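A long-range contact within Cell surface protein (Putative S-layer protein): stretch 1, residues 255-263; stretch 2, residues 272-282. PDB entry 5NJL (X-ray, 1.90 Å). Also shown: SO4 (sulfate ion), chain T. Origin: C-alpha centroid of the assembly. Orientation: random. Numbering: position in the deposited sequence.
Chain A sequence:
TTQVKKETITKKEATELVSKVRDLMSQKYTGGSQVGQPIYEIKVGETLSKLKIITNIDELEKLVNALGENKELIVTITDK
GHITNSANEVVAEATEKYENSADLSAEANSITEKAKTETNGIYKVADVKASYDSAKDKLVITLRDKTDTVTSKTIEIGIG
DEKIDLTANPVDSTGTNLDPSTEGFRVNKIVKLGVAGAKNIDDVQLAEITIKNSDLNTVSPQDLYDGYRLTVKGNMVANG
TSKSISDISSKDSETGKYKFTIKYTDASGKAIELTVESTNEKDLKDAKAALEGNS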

# COMPACT_ATOMS: atom_id res chain seq x y z
N THR A 255 -14.94 -13.30 -8.28
CA THR A 255 -16.14 -13.12 -9.12
C THR A 255 -16.84 -14.44 -9.54
O THR A 255 -18.01 -14.41 -9.93
CB THR A 255 -15.79 -12.36 -10.44
OG1 THR A 255 -14.82 -11.34 -10.18
CG2 THR A 255 -17.05 -11.73 -11.09
N GLY A 256 -16.13 -15.57 -9.46
CA GLY A 256 -16.57 -16.82 -10.09
C GLY A 256 -15.89 -17.03 -11.44
O GLY A 256 -15.38 -18.12 -11.72
N LYS A 257 -15.88 -15.97 -12.25
CA LYS A 257 -15.42 -16.02 -13.65
C LYS A 257 -13.96 -16.43 -13.83
O LYS A 257 -13.07 -15.84 -13.23
CB LYS A 257 -15.68 -14.66 -14.34
CG LYS A 257 -17.15 -14.45 -14.66
CD LYS A 257 -17.49 -13.03 -15.10
CE LYS A 257 -18.86 -12.99 -15.77
NZ LYS A 257 -19.42 -11.62 -15.94
N TYR A 258 -13.74 -17.44 -14.66
CA TYR A 258 -12.42 -17.80 -15.18
C TYR A 258 -12.26 -17.05 -16.51
O TYR A 258 -13.25 -16.47 -17.00
CB TYR A 258 -12.34 -19.32 -15.40
CG TYR A 258 -12.52 -20.14 -14.14
CD1 TYR A 258 -13.78 -20.36 -13.58
CD2 TYR A 258 -11.41 -20.71 -13.50
CE1 TYR A 258 -13.94 -21.12 -12.42
CE2 TYR A 258 -11.56 -21.46 -12.34
CZ TYR A 258 -12.82 -21.67 -11.80
OH TYR A 258 -12.94 -22.43 -10.66
N LYS A 259 -11.05 -17.01 -17.09
CA LYS A 259 -10.83 -16.41 -18.43
C LYS A 259 -9.55 -16.82 -19.15
O LYS A 259 -8.59 -17.28 -18.53
CB LYS A 259 -10.97 -14.88 -18.42
CG LYS A 259 -10.23 -14.10 -17.35
CD LYS A 259 -10.96 -12.77 -17.11
CE LYS A 259 -10.35 -11.94 -15.99
NZ LYS A 259 -9.29 -11.03 -16.49
N PHE A 260 -9.59 -16.68 -20.48
CA PHE A 260 -8.39 -16.70 -21.33
C PHE A 260 -8.47 -15.56 -22.36
O PHE A 260 -9.51 -14.90 -22.52
CB PHE A 260 -8.18 -18.07 -21.99
CG PHE A 260 -9.10 -18.37 -23.16
CD1 PHE A 260 -10.41 -18.81 -22.95
CD2 PHE A 260 -8.65 -18.26 -24.47
CE1 PHE A 260 -11.26 -19.10 -24.02
CE2 PHE A 260 -9.49 -18.55 -25.55
CZ PHE A 260 -10.80 -18.97 -25.32
N THR A 261 -7.34 -15.29 -23.01
CA THR A 261 -7.26 -14.18 -23.96
C THR A 261 -6.81 -14.72 -25.30
O THR A 261 -6.04 -15.69 -25.37
CB THR A 261 -6.27 -13.09 -23.50
OG1 THR A 261 -4.98 -13.67 -23.31
CG2 THR A 261 -6.74 -12.44 -22.22
N ILE A 262 -7.30 -14.09 -26.37
CA ILE A 262 -6.82 -14.36 -27.72
C ILE A 262 -6.38 -13.02 -28.25
O ILE A 262 -7.19 -12.08 -28.31
CB ILE A 262 -7.92 -14.89 -28.67
CG1 ILE A 262 -8.82 -15.91 -27.97
CG2 ILE A 262 -7.29 -15.48 -29.94
CD1 ILE A 262 -10.22 -15.96 -28.55
N LYS A 263 -5.11 -12.91 -28.57
CA LYS A 263 -4.60 -11.75 -29.30
C LYS A 263 -4.58 -12.18 -30.76
O LYS A 263 -4.14 -13.28 -31.07
CB LYS A 263 -3.19 -11.37 -28.84
CG LYS A 263 -3.14 -10.88 -27.40
CD LYS A 263 -1.74 -10.44 -26.97
CE LYS A 263 -1.81 -9.69 -25.63
NZ LYS A 263 -0.58 -8.92 -25.24
N ILE A 272 -6.11 -6.83 -31.97
CA ILE A 272 -7.25 -7.11 -31.12
C ILE A 272 -6.78 -7.98 -29.96
O ILE A 272 -5.94 -8.87 -30.14
CB ILE A 272 -8.35 -7.88 -31.88
CG1 ILE A 272 -8.76 -7.16 -33.17
CG2 ILE A 272 -9.55 -8.17 -30.97
CD1 ILE A 272 -9.30 -5.76 -33.02
N GLU A 273 -7.34 -7.73 -28.77
CA GLU A 273 -7.26 -8.72 -27.71
C GLU A 273 -8.62 -8.96 -27.12
O GLU A 273 -9.25 -8.06 -26.54
CB GLU A 273 -6.29 -8.36 -26.59
CG GLU A 273 -6.14 -9.54 -25.64
CD GLU A 273 -5.52 -9.16 -24.31
OE1 GLU A 273 -6.21 -8.45 -23.53
OE2 GLU A 273 -4.38 -9.58 -24.07
N LEU A 274 -9.03 -10.21 -27.23
CA LEU A 274 -10.35 -10.61 -26.86
C LEU A 274 -10.20 -11.44 -25.59
O LEU A 274 -9.48 -12.43 -25.57
CB LEU A 274 -10.93 -11.46 -27.99
CG LEU A 274 -12.41 -11.80 -27.94
CD1 LEU A 274 -13.27 -10.59 -27.61
CD2 LEU A 274 -12.81 -12.42 -29.29
N THR A 275 -10.88 -11.01 -24.53
CA THR A 275 -10.96 -11.77 -23.29
C THR A 275 -12.22 -12.65 -23.35
O THR A 275 -13.31 -12.15 -23.61
CB THR A 275 -10.98 -10.83 -22.08
OG1 THR A 275 -9.79 -10.03 -22.10
CG2 THR A 275 -11.03 -11.60 -20.78
N VAL A 276 -12.04 -13.95 -23.16
CA VAL A 276 -13.15 -14.90 -23.13
C VAL A 276 -13.33 -15.42 -21.69
O VAL A 276 -12.50 -16.19 -21.20
CB VAL A 276 -12.91 -16.07 -24.10
CG1 VAL A 276 -14.14 -17.00 -24.12
CG2 VAL A 276 -12.57 -15.55 -25.49
N GLU A 277 -14.41 -14.99 -21.04
CA GLU A 277 -14.64 -15.31 -19.62
C GLU A 277 -15.98 -16.01 -19.36
O GLU A 277 -16.99 -15.72 -20.02
CB GLU A 277 -14.51 -14.05 -18.75
CG GLU A 277 -15.68 -13.08 -18.78
CD GLU A 277 -15.38 -11.79 -18.03
OE1 GLU A 277 -16.25 -10.89 -18.05
OE2 GLU A 277 -14.29 -11.67 -17.44
N SER A 278 -15.95 -16.89 -18.36
CA SER A 278 -17.08 -17.75 -17.99
C SER A 278 -16.96 -18.28 -16.55
O SER A 278 -15.88 -18.75 -16.15
CB SER A 278 -17.14 -18.94 -18.94
OG SER A 278 -18.33 -19.68 -18.77
N THR A 279 -18.06 -18.22 -15.80
CA THR A 279 -18.17 -18.94 -14.52
C THR A 279 -18.01 -20.46 -14.73
O THR A 279 -17.32 -21.13 -13.97
CB THR A 279 -19.51 -18.64 -13.80
OG1 THR A 279 -20.60 -18.83 -14.71
CG2 THR A 279 -19.55 -17.20 -13.29
N ASN A 280 -18.64 -20.98 -15.79
CA ASN A 280 -18.46 -22.37 -16.20
C ASN A 280 -17.06 -22.57 -16.79
O ASN A 280 -16.69 -21.87 -17.73
CB ASN A 280 -19.52 -22.74 -17.25
CG ASN A 280 -19.60 -24.24 -17.51
OD1 ASN A 280 -18.61 -24.88 -17.89
ND2 ASN A 280 -20.78 -24.80 -17.32
N GLU A 281 -16.32 -23.54 -16.26
CA GLU A 281 -14.93 -23.79 -16.67
C GLU A 281 -14.77 -24.87 -17.76
O GLU A 281 -13.73 -24.94 -18.42
CB GLU A 281 -14.08 -24.14 -15.44
CG GLU A 281 -12.58 -24.25 -15.71
CD GLU A 281 -11.73 -24.10 -14.46
OE1 GLU A 281 -10.55 -23.69 -14.59
OE2 GLU A 281 -12.22 -24.37 -13.35
N LYS A 282 -15.78 -25.72 -17.94
CA LYS A 282 -15.78 -26.68 -19.04
C LYS A 282 -16.06 -25.97 -20.37
O LYS A 282 -15.34 -26.20 -21.35
CB LYS A 282 -16.82 -27.79 -18.81
CG LYS A 282 -16.86 -28.84 -19.92
CD LYS A 282 -17.58 -30.11 -19.48
CE LYS A 282 -17.53 -31.16 -20.58
NZ LYS A 282 -18.04 -32.48 -20.11
S SO4 T . -22.28 -22.33 -14.49
O1 SO4 T . -22.31 -23.48 -15.43
O2 SO4 T . -20.89 -21.87 -14.33
O3 SO4 T . -23.12 -21.23 -15.00
O4 SO4 T . -22.80 -22.76 -13.17

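What joins the two backbones? Strands 258-263 and 272-278 run antiparallel, and three pairs of residues exchange two hydrogen bonds each. Tyr258 N gives to Ser278 O (2.9 Å) and Ser278 N to Tyr258 O (3.1 Å); Phe260 N gives to Val276 O (3.0 Å) and Val276 N to Phe260 O (2.8 Å); Ile262 N gives to Leu274 O (2.9 Å) and Leu274 N to Ile262 O (2.8 Å). Between these rungs the backbones draw together, and CA-H groups meet carbonyls, as where Lys259 CA lies 3.2 Å from Val276 O. Together the stretches bury 906 Å².

Which bumps fill which hollows on the face that carries Phe260 and Val276? Here the buried side chains are mostly apolar. Val276 is the central knob: its CG2 sits over one face of the Phe260 ring, 4.3 Å from the centroid, in a CH-pi contact, while Phe260 CE1 comes within 3.5 Å of Val276 CB. The p rotamer of Phe260 swings the flat ring toward the other strand, giving the compact, branched valine a surface to rest on. That same CG2 also meets Ile262, whose CD1 approaches to 3.9 Å. Ile262 CD1 lies 4.4 Å from Leu274 CD2, a looser contact that extends the apolar packing along the strands.

How does the tyrosine fit at the end of this face? Small Ser278, paired with Tyr258, keeps its side chain short and turns OG to Asn280 O, a hydrogen bond of 2.9 Å. The Tyr258 ring leans toward the second stretch: Thr279 O lies at its edge, 3.6 Å from Tyr258 CD1, and Glu281 reaches over one face, placing OE2 3.2 Å from Tyr258 CE2. Gly256 lies just before, with backbone angles that suit glycine; a CB there would stand only 3.4 Å from Thr279 CG2 and press against the preceding carbonyl.

What occupies the face with the lysines and glutamates? Lys259, Lys263, Glu273 and Glu277 put CB on this face together with Thr261 and Thr275. Lys259 touches the second stretch through its CD, 3.9 Å from Thr275 CG2 and 3.5 Å from Glu277 OE2, before its end leads away. Thr261 and Thr275 are shorter, with Thr261 CG2 3.9 Å from Thr275 OG1. Just before the strand, Lys257, whose CB points sideways, extends beside Glu277, bringing CD to 3.8 Å from Glu277 CD and NZ to 3.9 Å from Glu277 OE1, a long salt bridge. Farther along, Lys263 CE approaches Glu273 OE2 to 3.0 Å, but Lys263 NZ stays 4.0 Å from Glu273 OE2, beyond a salt bridge, and both side chains find their hydrogen bonds elsewhere in the structure.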